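Local structure of Hsp70/Hsp90 co-chaperone CNS1 (Saccharomyces cerevisiae, 6HFM) at residues Gly92-Glu106 / Leu139-Ile153. The protein acts as a co-chaperone of Hsp90 and Hsp70, binding both chaperones and stimulating the ATPase activity of the Hsp70 SSA1 but not that of Hsp90. Numbering follows the deposited sequence.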
loop_
_atom_site.group_PDB
_atom_site.type_symbol
_atom_site.label_atom_id
_atom_site.label_comp_id
_atom_site.label_asym_id
_atom_site.label_seq_id
_atom_site.Cartn_x
_atom_site.Cartn_y
_atom_site.Cartn_z
ATOM N N GLY A 92 -21.491 8.239 4.129
ATOM C CA GLY A 92 -20.706 7.186 4.769
ATOM C C GLY A 92 -19.413 7.636 5.425
ATOM O O GLY A 92 -18.662 6.793 5.908
ATOM N N LYS A 93 -19.150 8.946 5.455
ATOM C CA LYS A 93 -17.952 9.509 6.122
ATOM C C LYS A 93 -17.800 9.110 7.597
ATOM O O LYS A 93 -16.681 8.971 8.100
ATOM C CB LYS A 93 -17.935 11.042 6.007
ATOM C CG LYS A 93 -19.139 11.746 6.625
ATOM C CD LYS A 93 -19.036 13.257 6.517
ATOM C CE LYS A 93 -20.382 13.912 6.788
ATOM N NZ LYS A 93 -20.240 15.311 7.272
ATOM N N GLU A 94 -18.933 8.944 8.281
ATOM C CA GLU A 94 -18.977 8.495 9.680
ATOM C C GLU A 94 -18.386 7.104 9.952
ATOM O O GLU A 94 -18.034 6.803 11.093
ATOM C CB GLU A 94 -20.418 8.562 10.236
ATOM C CG GLU A 94 -21.441 7.613 9.596
ATOM C CD GLU A 94 -22.059 8.125 8.298
ATOM O OE1 GLU A 94 -21.602 9.159 7.761
ATOM O OE2 GLU A 94 -23.007 7.479 7.801
ATOM N N ASN A 95 -18.285 6.261 8.922
ATOM C CA ASN A 95 -17.748 4.901 9.081
ATOM C C ASN A 95 -16.234 4.783 8.866
ATOM O O ASN A 95 -15.712 3.667 8.839
ATOM C CB ASN A 95 -18.496 3.931 8.158
ATOM C CG ASN A 95 -19.990 3.874 8.453
ATOM O OD1 ASN A 95 -20.812 3.896 7.538
ATOM N ND2 ASN A 95 -20.343 3.800 9.730
ATOM N N PHE A 96 -15.527 5.909 8.737
ATOM C CA PHE A 96 -14.061 5.893 8.639
ATOM C C PHE A 96 -13.413 6.002 10.022
ATOM O O PHE A 96 -12.891 7.048 10.406
ATOM C CB PHE A 96 -13.563 6.977 7.675
ATOM C CG PHE A 96 -13.841 6.662 6.228
ATOM C CD1 PHE A 96 -12.856 6.087 5.426
ATOM C CD2 PHE A 96 -15.090 6.913 5.671
ATOM C CE1 PHE A 96 -13.113 5.782 4.093
ATOM C CE2 PHE A 96 -15.351 6.606 4.342
ATOM C CZ PHE A 96 -14.359 6.045 3.550
ATOM N N THR A 97 -13.476 4.896 10.762
ATOM C CA THR A 97 -12.790 4.739 12.047
ATOM C C THR A 97 -11.909 3.492 11.944
ATOM O O THR A 97 -12.131 2.662 11.062
ATOM C CB THR A 97 -13.776 4.572 13.224
ATOM O OG1 THR A 97 -14.372 3.269 13.186
ATOM C CG2 THR A 97 -14.868 5.637 13.180
ATOM N N PRO A 98 -10.917 3.347 12.839
ATOM C CA PRO A 98 -10.022 2.182 12.765
ATOM C C PRO A 98 -10.698 0.803 12.797
ATOM O O PRO A 98 -10.258 -0.101 12.087
ATOM C CB PRO A 98 -9.117 2.368 13.984
ATOM C CG PRO A 98 -9.056 3.839 14.162
ATOM C CD PRO A 98 -10.436 4.329 13.830
ATOM N N LYS A 99 -11.747 0.646 13.608
ATOM C CA LYS A 99 -12.493 -0.617 13.681
ATOM C C LYS A 99 -13.389 -0.828 12.460
ATOM O O LYS A 99 -13.446 -1.932 11.919
ATOM C CB LYS A 99 -13.349 -0.677 14.958
ATOM C CG LYS A 99 -14.195 -1.940 15.140
ATOM C CD LYS A 99 -13.366 -3.213 15.071
ATOM C CE LYS A 99 -14.123 -4.419 15.600
ATOM N NZ LYS A 99 -13.227 -5.602 15.718
ATOM N N LYS A 100 -14.090 0.225 12.044
ATOM C CA LYS A 100 -15.135 0.106 11.020
ATOM C C LYS A 100 -14.632 -0.025 9.579
ATOM O O LYS A 100 -15.416 -0.376 8.704
ATOM C CB LYS A 100 -16.113 1.279 11.118
ATOM C CG LYS A 100 -16.907 1.299 12.413
ATOM C CD LYS A 100 -17.726 2.570 12.530
ATOM C CE LYS A 100 -18.579 2.555 13.788
ATOM N NZ LYS A 100 -19.273 3.854 14.004
ATOM N N VAL A 101 -13.352 0.257 9.328
ATOM C CA VAL A 101 -12.793 0.094 7.972
ATOM C C VAL A 101 -12.121 -1.259 7.794
ATOM O O VAL A 101 -11.646 -1.860 8.761
ATOM C CB VAL A 101 -11.795 1.214 7.572
ATOM C CG1 VAL A 101 -12.477 2.578 7.609
ATOM C CG2 VAL A 101 -10.522 1.205 8.419
ATOM N N LEU A 102 -12.104 -1.731 6.549
ATOM C CA LEU A 102 -11.222 -2.821 6.134
ATOM C C LEU A 102 -10.146 -2.239 5.226
ATOM O O LEU A 102 -10.329 -1.170 4.635
ATOM C CB LEU A 102 -12.010 -3.906 5.400
ATOM C CG LEU A 102 -13.127 -4.598 6.186
ATOM C CD1 LEU A 102 -13.785 -5.652 5.311
ATOM C CD2 LEU A 102 -12.625 -5.203 7.483
ATOM N N VAL A 103 -9.017 -2.946 5.138
ATOM C CA VAL A 103 -7.892 -2.539 4.296
ATOM C C VAL A 103 -7.696 -3.611 3.224
ATOM O O VAL A 103 -7.594 -4.798 3.541
ATOM C CB VAL A 103 -6.590 -2.372 5.103
ATOM C CG1 VAL A 103 -5.466 -1.841 4.220
ATOM C CG2 VAL A 103 -6.805 -1.439 6.291
ATOM N N PHE A 104 -7.647 -3.177 1.965
ATOM C CA PHE A 104 -7.427 -4.055 0.820
ATOM C C PHE A 104 -6.161 -3.665 0.068
ATOM O O PHE A 104 -5.760 -2.500 0.055
ATOM C CB PHE A 104 -8.637 -4.047 -0.120
ATOM C CG PHE A 104 -9.900 -4.524 0.532
ATOM C CD1 PHE A 104 -10.203 -5.876 0.581
ATOM C CD2 PHE A 104 -10.773 -3.622 1.128
ATOM C CE1 PHE A 104 -11.355 -6.325 1.201
ATOM C CE2 PHE A 104 -11.933 -4.062 1.746
ATOM C CZ PHE A 104 -12.224 -5.419 1.784
ATOM N N MET A 105 -5.514 -4.669 -0.521
ATOM C CA MET A 105 -4.353 -4.468 -1.378
ATOM C C MET A 105 -4.505 -5.307 -2.636
ATOM O O MET A 105 -5.103 -6.386 -2.604
ATOM C CB MET A 105 -3.069 -4.847 -0.638
ATOM C CG MET A 105 -2.811 -3.963 0.579
ATOM S SD MET A 105 -1.354 -4.378 1.563
ATOM C CE MET A 105 -0.067 -3.711 0.522
ATOM N N GLU A 106 -3.966 -4.793 -3.738
ATOM C CA GLU A 106 -4.009 -5.483 -5.021
ATOM C C GLU A 106 -2.955 -6.592 -5.053
ATOM O O GLU A 106 -1.846 -6.416 -4.535
ATOM C CB GLU A 106 -3.782 -4.481 -6.154
ATOM C CG GLU A 106 -3.953 -5.044 -7.557
ATOM C CD GLU A 106 -3.793 -3.998 -8.653
ATOM O OE1 GLU A 106 -3.994 -2.786 -8.390
ATOM O OE2 GLU A 106 -3.487 -4.395 -9.798
ATOM N N LEU A 139 3.931 1.377 -1.400
ATOM C CA LEU A 139 2.702 0.714 -0.973
ATOM C C LEU A 139 1.504 1.377 -1.643
ATOM O O LEU A 139 1.517 2.579 -1.905
ATOM C CB LEU A 139 2.527 0.797 0.549
ATOM C CG LEU A 139 3.546 0.050 1.402
ATOM C CD1 LEU A 139 3.425 0.478 2.859
ATOM C CD2 LEU A 139 3.381 -1.459 1.238
ATOM N N LYS A 140 0.490 0.575 -1.937
ATOM C CA LYS A 140 -0.822 1.073 -2.350
ATOM C C LYS A 140 -1.870 0.284 -1.568
ATOM O O LYS A 140 -1.933 -0.940 -1.676
ATOM C CB LYS A 140 -1.023 0.913 -3.860
ATOM C CG LYS A 140 -2.378 1.395 -4.374
ATOM C CD LYS A 140 -2.418 1.536 -5.894
ATOM C CE LYS A 140 -2.171 0.229 -6.645
ATOM N NZ LYS A 140 -3.160 -0.870 -6.424
ATOM N N ILE A 141 -2.656 0.985 -0.755
ATOM C CA ILE A 141 -3.706 0.354 0.055
ATOM C C ILE A 141 -5.028 1.072 -0.198
ATOM O O ILE A 141 -5.046 2.257 -0.564
ATOM C CB ILE A 141 -3.348 0.295 1.573
ATOM C CG1 ILE A 141 -3.407 1.663 2.252
ATOM C CG2 ILE A 141 -1.972 -0.332 1.768
ATOM C CD1 ILE A 141 -3.356 1.590 3.766
ATOM N N TYR A 142 -6.119 0.333 -0.014
ATOM C CA TYR A 142 -7.475 0.853 -0.152
ATOM C C TYR A 142 -8.167 0.729 1.195
ATOM O O TYR A 142 -8.278 -0.369 1.736
ATOM C CB TYR A 142 -8.253 0.069 -1.226
ATOM C CG TYR A 142 -7.591 0.094 -2.592
ATOM C CD1 TYR A 142 -7.907 1.077 -3.527
ATOM C CD2 TYR A 142 -6.614 -0.846 -2.933
ATOM C CE1 TYR A 142 -7.286 1.118 -4.775
ATOM C CE2 TYR A 142 -5.993 -0.822 -4.175
ATOM C CZ TYR A 142 -6.323 0.163 -5.090
ATOM O OH TYR A 142 -5.691 0.181 -6.312
ATOM N N ILE A 143 -8.628 1.857 1.738
ATOM C CA ILE A 143 -9.358 1.867 3.006
ATOM C C ILE A 143 -10.839 2.049 2.682
ATOM O O ILE A 143 -11.236 3.064 2.104
ATOM C CB ILE A 143 -8.800 2.946 3.965
ATOM C CG1 ILE A 143 -7.398 2.523 4.426
ATOM C CG2 ILE A 143 -9.723 3.142 5.165
ATOM C CD1 ILE A 143 -6.679 3.505 5.334
ATOM N N VAL A 144 -11.639 1.034 3.016
ATOM C CA VAL A 144 -13.071 0.997 2.671
ATOM C C VAL A 144 -13.884 0.536 3.884
ATOM O O VAL A 144 -13.575 -0.493 4.467
ATOM C CB VAL A 144 -13.338 0.030 1.490
ATOM C CG1 VAL A 144 -14.812 0.044 1.090
ATOM C CG2 VAL A 144 -12.478 0.408 0.288
ATOM N N PRO A 145 -14.944 1.276 4.257
ATOM C CA PRO A 145 -15.770 0.783 5.365
ATOM C C PRO A 145 -16.258 -0.649 5.152
ATOM O O PRO A 145 -16.622 -1.008 4.029
ATOM C CB PRO A 145 -16.954 1.749 5.369
ATOM C CG PRO A 145 -16.397 3.012 4.812
ATOM C CD PRO A 145 -15.406 2.586 3.768
ATOM N N LYS A 146 -16.245 -1.455 6.212
ATOM C CA LYS A 146 -16.737 -2.834 6.156
ATOM C C LYS A 146 -18.123 -2.921 5.503
ATOM O O LYS A 146 -18.370 -3.797 4.674
ATOM C CB LYS A 146 -16.770 -3.441 7.569
ATOM C CG LYS A 146 -17.215 -4.898 7.636
ATOM C CD LYS A 146 -17.199 -5.417 9.070
ATOM C CE LYS A 146 -18.192 -6.554 9.267
ATOM N NZ LYS A 146 -18.369 -6.885 10.708
ATOM N N VAL A 147 -19.006 -1.992 5.855
ATOM C CA VAL A 147 -20.385 -1.992 5.344
ATOM C C VAL A 147 -20.518 -1.636 3.849
ATOM O O VAL A 147 -21.555 -1.912 3.252
ATOM C CB VAL A 147 -21.334 -1.108 6.202
ATOM C CG1 VAL A 147 -21.359 -1.607 7.647
ATOM C CG2 VAL A 147 -20.973 0.374 6.132
ATOM N N GLU A 148 -19.491 -1.017 3.260
ATOM C CA GLU A 148 -19.445 -0.740 1.815
ATOM C C GLU A 148 -18.513 -1.679 1.030
ATOM O O GLU A 148 -18.432 -1.570 -0.196
ATOM C CB GLU A 148 -18.994 0.705 1.569
ATOM C CG GLU A 148 -19.864 1.757 2.236
ATOM C CD GLU A 148 -19.518 3.165 1.788
ATOM O OE1 GLU A 148 -19.719 3.483 0.597
ATOM O OE2 GLU A 148 -19.052 3.959 2.630
ATOM N N SER A 149 -17.847 -2.610 1.718
ATOM C CA SER A 149 -16.772 -3.403 1.111
ATOM C C SER A 149 -17.276 -4.412 0.074
ATOM O O SER A 149 -16.670 -4.566 -0.987
ATOM C CB SER A 149 -15.942 -4.112 2.191
ATOM O OG SER A 149 -16.726 -5.009 2.954
ATOM N N GLU A 150 -18.381 -5.097 0.376
ATOM C CA GLU A 150 -18.936 -6.084 -0.572
ATOM C C GLU A 150 -19.316 -5.445 -1.909
ATOM O O GLU A 150 -18.993 -5.984 -2.973
ATOM C CB GLU A 150 -20.106 -6.857 0.052
ATOM C CG GLU A 150 -19.633 -7.980 0.975
ATOM C CD GLU A 150 -20.554 -8.255 2.153
ATOM O OE1 GLU A 150 -20.034 -8.653 3.218
ATOM O OE2 GLU A 150 -21.788 -8.081 2.026
ATOM N N GLY A 151 -19.963 -4.283 -1.850
ATOM C CA GLY A 151 -20.302 -3.514 -3.045
ATOM C C GLY A 151 -19.092 -3.007 -3.816
ATOM O O GLY A 151 -19.055 -3.074 -5.052
ATOM N N TRP A 152 -18.096 -2.506 -3.095
ATOM C CA TRP A 152 -16.872 -2.010 -3.723
ATOM C C TRP A 152 -16.069 -3.135 -4.396
ATOM O O TRP A 152 -15.580 -2.960 -5.513
ATOM C CB TRP A 152 -16.003 -1.243 -2.714
ATOM C CG TRP A 152 -14.742 -0.728 -3.332
ATOM C CD1 TRP A 152 -14.623 0.301 -4.219
ATOM C CD2 TRP A 152 -13.428 -1.259 -3.154
ATOM N NE1 TRP A 152 -13.312 0.456 -4.595
ATOM C CE2 TRP A 152 -12.553 -0.489 -3.955
ATOM C CE3 TRP A 152 -12.900 -2.309 -2.387
ATOM C CZ2 TRP A 152 -11.175 -0.733 -4.011
ATOM C CZ3 TRP A 152 -11.531 -2.547 -2.437
ATOM C CH2 TRP A 152 -10.686 -1.761 -3.248
ATOM N N ILE A 153 -15.956 -4.283 -3.727
ATOM C CA ILE A 153 -15.283 -5.461 -4.306
ATOM C C ILE A 153 -16.005 -5.935 -5.575
ATOM O O ILE A 153 -15.359 -6.312 -6.554
ATOM C CB ILE A 153 -15.150 -6.603 -3.269
ATOM C CG1 ILE A 153 -14.151 -6.200 -2.180
ATOM C CG2 ILE A 153 -14.679 -7.908 -3.918
ATOM C CD1 ILE A 153 -14.288 -7.009 -0.917
HETATM O O HOH W 1 -19.899 4.066 5.093
HETATM O O HOH W 2 -18.215 -0.260 8.368
HETATM O O HOH W 3 -2.322 -2.358 -3.879
#
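Phe104 is the largest bump that strand 101-106 offers to residues 139-153, and the helix that follows strand 139-145 supplies the hollow. With CG anti to the carbonyl carbon (chi1 -61°), the ring reaches under helix 146-153, where Phe104 CE1 meets Ile153 CD1 at 3.7 Å, Phe104 CZ meets Ser149 CB at 4.0 Å, and Val144 CB lies at the ring's edge. Trp152 runs alongside, pointing the other way, its CZ3 3.8 Å from Phe104 CD2 and the ring planes oblique at 47°. Leu102 fills the next notch, its CG against Lys146 and CD1 against Ser149.

Beneath these side chains, Leu102 with Val144 and Phe104 with Tyr142 form antiparallel hydrogen-bonded pairs, and Lys146 N continues the pattern to Lys100 O. On the other face of the sheet Ile143 CG2 nests against Val101 CB at 3.7 Å, while Val103 and Met105 pack on Ile141. At the end of strand 139-145, Pro145 CG sits over one face of the Phe96 ring in a CH-pi contact, 4.0 Å from its centroid; Phe96, in the loop before strand 101-106, also stacks with Phe88.

At the far end Lys140, bent at chi3 and chi4, curls NZ into a salt bridge with Glu106 OE1 (2.9 Å), met on its anti side, and donates a hydrogen bond from NZ to Tyr142 OH (2.7 Å). Arg164 makes a salt bridge to OE1 of Glu106 and Arg165 to OE2. A methionine at Lys140 would probably leave Glu106 without one of its positive partners and the Tyr142 hydroxyl without this donor.

Helix 146-153 thus roofs the face bearing Leu102, Phe104 and Val144, while Val103 meets helix 73-82 on the other: an antiparallel strand pair in the mixed sheet of the C-terminal wheel domain of the Cns1/TTC4 family.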